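Peptide ABC transporter, peptide-binding protein (Thermus thermophilus, PDB 2D5W) binds oligopeptides, here captured with a pentapeptide, and probably serves as the extracellular solute-binding component of a peptide ABC transporter. Local coordinates at residues A[362-367]-A[530-535]; A[368-373]-A[538-543]. One frame throughout, in Å; residues are numbered along the deposited sequence.

Interaction 1 of 2, residues A[362-367]-A[530-535]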
# COMPACT_ATOMS: atom_id res chain seq x y z
N LEU A 362 3.41 -11.49 -14.15
CA LEU A 362 2.83 -12.66 -13.49
C LEU A 362 1.32 -12.75 -13.71
O LEU A 362 0.71 -13.78 -13.46
CB LEU A 362 3.14 -12.63 -11.99
CG LEU A 362 4.62 -12.74 -11.61
CD1 LEU A 362 4.78 -12.50 -10.12
CD2 LEU A 362 5.15 -14.11 -12.00
N PHE A 363 0.72 -11.65 -14.16
CA PHE A 363 -0.72 -11.58 -14.42
C PHE A 363 -1.21 -12.75 -15.28
O PHE A 363 -0.63 -13.05 -16.32
CB PHE A 363 -1.03 -10.25 -15.13
CG PHE A 363 -2.39 -10.19 -15.77
CD1 PHE A 363 -3.55 -10.11 -15.00
CD2 PHE A 363 -2.51 -10.18 -17.16
CE1 PHE A 363 -4.80 -10.02 -15.61
CE2 PHE A 363 -3.76 -10.09 -17.77
CZ PHE A 363 -4.90 -10.01 -16.99
N ASN A 364 -2.28 -13.41 -14.83
CA ASN A 364 -2.85 -14.53 -15.58
C ASN A 364 -4.20 -14.10 -16.16
O ASN A 364 -5.17 -13.93 -15.44
CB ASN A 364 -3.07 -15.74 -14.66
CG ASN A 364 -3.56 -16.96 -15.42
OD1 ASN A 364 -3.93 -16.87 -16.60
ND2 ASN A 364 -3.58 -18.11 -14.76
N PRO A 365 -4.27 -13.94 -17.49
CA PRO A 365 -5.51 -13.53 -18.16
C PRO A 365 -6.52 -14.65 -18.38
O PRO A 365 -7.64 -14.41 -18.83
CB PRO A 365 -5.01 -12.98 -19.48
CG PRO A 365 -3.89 -13.92 -19.80
CD PRO A 365 -3.17 -14.05 -18.47
N ASN A 366 -6.14 -15.88 -18.02
CA ASN A 366 -6.98 -17.04 -18.26
C ASN A 366 -7.80 -17.62 -17.11
O ASN A 366 -8.43 -18.66 -17.27
CB ASN A 366 -6.11 -18.16 -18.84
CG ASN A 366 -5.30 -17.70 -20.04
OD1 ASN A 366 -4.15 -18.11 -20.21
ND2 ASN A 366 -5.89 -16.86 -20.87
N VAL A 367 -7.81 -16.96 -15.95
CA VAL A 367 -8.57 -17.50 -14.82
C VAL A 367 -10.08 -17.43 -15.03
O VAL A 367 -10.57 -16.70 -15.89
CB VAL A 367 -8.22 -16.76 -13.50
CG1 VAL A 367 -6.72 -16.79 -13.28
CG2 VAL A 367 -8.75 -15.33 -13.53
N LEU A 530 3.88 -21.10 -11.87
CA LEU A 530 3.39 -21.36 -10.52
C LEU A 530 2.37 -20.31 -10.09
O LEU A 530 1.33 -20.64 -9.52
CB LEU A 530 4.56 -21.42 -9.55
CG LEU A 530 5.50 -22.61 -9.78
CD1 LEU A 530 6.78 -22.44 -8.98
CD2 LEU A 530 4.79 -23.90 -9.39
N PHE A 531 2.67 -19.04 -10.36
CA PHE A 531 1.75 -17.97 -10.00
C PHE A 531 0.44 -18.08 -10.80
O PHE A 531 -0.62 -17.71 -10.30
CB PHE A 531 2.39 -16.60 -10.24
CG PHE A 531 3.06 -16.03 -9.01
CD1 PHE A 531 2.30 -15.45 -8.00
CD2 PHE A 531 4.44 -16.07 -8.87
CE1 PHE A 531 2.90 -14.92 -6.86
CE2 PHE A 531 5.06 -15.54 -7.74
CZ PHE A 531 4.29 -14.97 -6.73
N TRP A 532 0.52 -18.58 -12.03
CA TRP A 532 -0.68 -18.74 -12.84
C TRP A 532 -1.58 -19.80 -12.24
O TRP A 532 -2.80 -19.63 -12.19
CB TRP A 532 -0.30 -19.09 -14.29
CG TRP A 532 -0.04 -17.88 -15.13
CD1 TRP A 532 0.45 -16.67 -14.71
CD2 TRP A 532 -0.26 -17.75 -16.54
NE1 TRP A 532 0.55 -15.80 -15.76
CE2 TRP A 532 0.12 -16.43 -16.90
CE3 TRP A 532 -0.74 -18.61 -17.54
CZ2 TRP A 532 0.02 -15.96 -18.22
CZ3 TRP A 532 -0.84 -18.14 -18.84
CH2 TRP A 532 -0.45 -16.82 -19.17
N ARG A 533 -0.98 -20.88 -11.75
CA ARG A 533 -1.76 -21.95 -11.13
C ARG A 533 -2.39 -21.41 -9.85
O ARG A 533 -3.54 -21.72 -9.54
CB ARG A 533 -0.88 -23.16 -10.84
CG ARG A 533 0.02 -23.56 -12.01
CD ARG A 533 -0.71 -23.46 -13.35
NE ARG A 533 0.21 -23.27 -14.46
CZ ARG A 533 -0.16 -22.94 -15.69
NH1 ARG A 533 0.75 -22.79 -16.65
NH2 ARG A 533 -1.44 -22.75 -15.97
N ALA A 534 -1.63 -20.61 -9.10
CA ALA A 534 -2.15 -20.04 -7.86
C ALA A 534 -3.35 -19.13 -8.16
O ALA A 534 -4.33 -19.13 -7.42
CB ALA A 534 -1.05 -19.25 -7.15
N GLN A 535 -3.27 -18.37 -9.24
CA GLN A 535 -4.36 -17.47 -9.61
C GLN A 535 -5.61 -18.24 -10.04
O GLN A 535 -6.73 -17.78 -9.82
CB GLN A 535 -3.91 -16.50 -10.71
CG GLN A 535 -2.92 -15.45 -10.21
CD GLN A 535 -2.33 -14.62 -11.33
OE1 GLN A 535 -2.96 -13.68 -11.84
NE2 GLN A 535 -1.11 -14.96 -11.74

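Interaction 2 of 2, residues A[368-373]-A[538-543]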
# COMPACT_ATOMS: atom_id res chain seq x y z
N LYS A 368 -10.80 -18.19 -14.22
CA LYS A 368 -12.26 -18.25 -14.28
C LYS A 368 -12.86 -16.85 -14.10
O LYS A 368 -12.44 -16.09 -13.23
CB LYS A 368 -12.77 -19.18 -13.19
CG LYS A 368 -14.28 -19.32 -13.10
CD LYS A 368 -14.65 -20.32 -12.01
CE LYS A 368 -16.15 -20.46 -11.86
NZ LYS A 368 -16.48 -21.46 -10.80
N LYS A 369 -13.85 -16.52 -14.93
CA LYS A 369 -14.51 -15.22 -14.87
C LYS A 369 -15.96 -15.37 -14.43
O LYS A 369 -16.65 -16.32 -14.81
CB LYS A 369 -14.48 -14.53 -16.24
CG LYS A 369 -13.08 -14.26 -16.78
CD LYS A 369 -13.16 -13.60 -18.15
CE LYS A 369 -11.78 -13.38 -18.74
NZ LYS A 369 -11.85 -12.77 -20.09
N TYR A 370 -16.43 -14.42 -13.62
CA TYR A 370 -17.80 -14.44 -13.13
C TYR A 370 -18.59 -13.30 -13.75
O TYR A 370 -18.54 -12.16 -13.29
CB TYR A 370 -17.80 -14.31 -11.61
CG TYR A 370 -17.13 -15.47 -10.91
CD1 TYR A 370 -17.87 -16.55 -10.45
CD2 TYR A 370 -15.74 -15.49 -10.73
CE1 TYR A 370 -17.25 -17.63 -9.82
CE2 TYR A 370 -15.12 -16.56 -10.10
CZ TYR A 370 -15.88 -17.63 -9.65
OH TYR A 370 -15.27 -18.68 -9.01
N GLU A 371 -19.33 -13.62 -14.81
CA GLU A 371 -20.12 -12.62 -15.51
C GLU A 371 -21.32 -12.18 -14.68
O GLU A 371 -21.74 -12.86 -13.75
CB GLU A 371 -20.60 -13.17 -16.86
CG GLU A 371 -21.77 -14.15 -16.79
CD GLU A 371 -21.39 -15.56 -16.38
OE1 GLU A 371 -20.23 -15.79 -15.98
OE2 GLU A 371 -22.26 -16.45 -16.47
N PHE A 372 -21.86 -11.01 -15.02
CA PHE A 372 -23.03 -10.49 -14.33
C PHE A 372 -24.22 -11.35 -14.72
O PHE A 372 -24.60 -11.41 -15.89
CB PHE A 372 -23.27 -9.04 -14.75
CG PHE A 372 -24.50 -8.43 -14.14
CD1 PHE A 372 -24.65 -8.38 -12.76
CD2 PHE A 372 -25.51 -7.91 -14.94
CE1 PHE A 372 -25.79 -7.82 -12.18
CE2 PHE A 372 -26.65 -7.35 -14.37
CZ PHE A 372 -26.79 -7.30 -12.99
N ASP A 373 -24.80 -12.03 -13.74
CA ASP A 373 -25.95 -12.90 -13.97
C ASP A 373 -26.70 -13.11 -12.66
O ASP A 373 -26.31 -13.94 -11.83
CB ASP A 373 -25.50 -14.26 -14.51
CG ASP A 373 -26.65 -15.13 -14.97
OD1 ASP A 373 -27.74 -15.05 -14.37
OD2 ASP A 373 -26.46 -15.89 -15.94
N TRP A 538 -7.21 -19.23 -6.85
CA TRP A 538 -7.72 -18.01 -6.25
C TRP A 538 -9.07 -17.62 -6.87
O TRP A 538 -10.02 -17.29 -6.16
CB TRP A 538 -6.71 -16.88 -6.47
CG TRP A 538 -7.03 -15.58 -5.78
CD1 TRP A 538 -6.55 -15.14 -4.57
CD2 TRP A 538 -7.91 -14.55 -6.25
NE1 TRP A 538 -7.06 -13.91 -4.27
CE2 TRP A 538 -7.90 -13.52 -5.28
CE3 TRP A 538 -8.70 -14.40 -7.40
CZ2 TRP A 538 -8.66 -12.35 -5.43
CZ3 TRP A 538 -9.45 -13.24 -7.55
CH2 TRP A 538 -9.42 -12.23 -6.56
N ALA A 539 -9.15 -17.67 -8.20
CA ALA A 539 -10.38 -17.30 -8.90
C ALA A 539 -11.54 -18.24 -8.60
O ALA A 539 -12.70 -17.81 -8.60
CB ALA A 539 -10.12 -17.23 -10.40
N GLU A 540 -11.26 -19.51 -8.36
CA GLU A 540 -12.34 -20.45 -8.06
C GLU A 540 -12.91 -20.18 -6.67
O GLU A 540 -14.12 -20.31 -6.46
CB GLU A 540 -11.84 -21.89 -8.13
CG GLU A 540 -12.84 -22.91 -7.58
CD GLU A 540 -14.20 -22.86 -8.28
OE1 GLU A 540 -15.19 -23.34 -7.70
OE2 GLU A 540 -14.27 -22.35 -9.42
N GLU A 541 -12.04 -19.80 -5.74
CA GLU A 541 -12.44 -19.56 -4.36
C GLU A 541 -12.89 -18.13 -4.01
O GLU A 541 -13.61 -17.93 -3.04
CB GLU A 541 -11.29 -19.96 -3.43
CG GLU A 541 -10.80 -21.38 -3.66
CD GLU A 541 -11.37 -22.37 -2.66
OE1 GLU A 541 -12.61 -22.41 -2.51
OE2 GLU A 541 -10.58 -23.10 -2.03
N LEU A 542 -12.45 -17.16 -4.80
CA LEU A 542 -12.80 -15.75 -4.58
C LEU A 542 -12.67 -15.28 -3.12
O LEU A 542 -13.65 -14.84 -2.51
CB LEU A 542 -14.22 -15.46 -5.07
CG LEU A 542 -14.48 -15.55 -6.57
CD1 LEU A 542 -15.96 -15.30 -6.83
CD2 LEU A 542 -13.62 -14.55 -7.33
N PRO A 543 -11.46 -15.38 -2.54
CA PRO A 543 -11.30 -14.93 -1.15
C PRO A 543 -11.62 -13.44 -1.02
O PRO A 543 -11.97 -12.96 0.05
CB PRO A 543 -9.84 -15.27 -0.85
CG PRO A 543 -9.18 -15.25 -2.20
CD PRO A 543 -10.20 -15.91 -3.09

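Interaction 1 of 2, residues A[362-367]-A[530-535]
The side-chain amide of Asn364 lies nearly flat on the indole of Trp532, the two planes only 10° apart, with Asn364 CB sitting 3.6 Å from the centroid of the five-membered ring of Trp532. CG of Asn364 is anti to its backbone N (chi1 -176°), which sets CG over that face. Both ends of the amide are used: ND2 of Asn364 donates in its own plane to the backbone O of Trp532 at 3.1 Å, while its OD1 accepts from the N of Asn366, closing an Asx turn. This turn belongs to the long loop between helices 337-345 and 374-383, here laid along helix 524-541. Gln535 bonds to the loop backbone with its own amide. Its NE2 gives a 2.8 Å bond to Leu362 O, 157° at the hydrogen, and also reaches Phe531 O one turn back; its OE1 takes the N of Asn364 at 3.1 Å and a further bond from Thr354. Bonded through both its N and its O, this amide is unlikely to flip. At one end of the contact Leu362 CD1 rides over the Phe531 face, 3.9 Å from the ring centroid; at the other, Val367 CG1 rests 3.6 Å from Gln535 O.

Interaction 2 of 2, residues A[368-373]-A[538-543]
A tyrosine hydroxyl bonded to the last turn of a helix, flanked by a salt bridge, joins 368-373, the loop leading into helix 374-383, to the C-terminal end of helix 524-541. Tyr370 OH donates to Ala539 O at 2.7 Å, with that oxygen in the plane of the phenol ring, at its edge. Leu542, which leaves the helix with positive phi (46°), comes tip to tip with the tyrosine and lays its CD1 over one ring face, 3.7 Å from the centroid of Tyr370. A phenylalanine in place of Tyr370 would probably leave Ala539 O without its hydroxyl mate. Beside it the fully extended Lys368 brings NZ to Glu540 OE2 at 2.8 Å, on the syn lone pair. Glu540 reaches back through a bend in its chain, chi2 (57°) turning CD out of the extended line, and its OE1 pairs with Lys325, so the carboxylate is held between two lysines. The methyl of Ala539 packs 3.8 Å from Lys368 O. Helix 325-333 lies against this group: Leu332 touches both Tyr370 and Leu542, Gln329 meets Lys368, and His333 sets its ring edge-to-face with Tyr370, while the chain passes from Leu542 through Pro543 into strand 544-557.

Interactions 1 and 2 follow one another along the same two pieces of chain, their centres about 13 Å apart. The loop between helices 337-345 and 374-383 supplies 362-367 and then 368-373; helix 524-541 supplies 530-535 and then, with its C-terminal end, 538-543. Loop and helix therefore run in the same direction, the order of segments alternating in sequence across some 160 intervening residues. The two contacts meet directly where Val367 CB packs 3.7 Å from Ala539 CB. Together they tie a long irregular connection to one helix, from well inside 524-541 to the turn that leads into strand 544-557 of a mixed sheet.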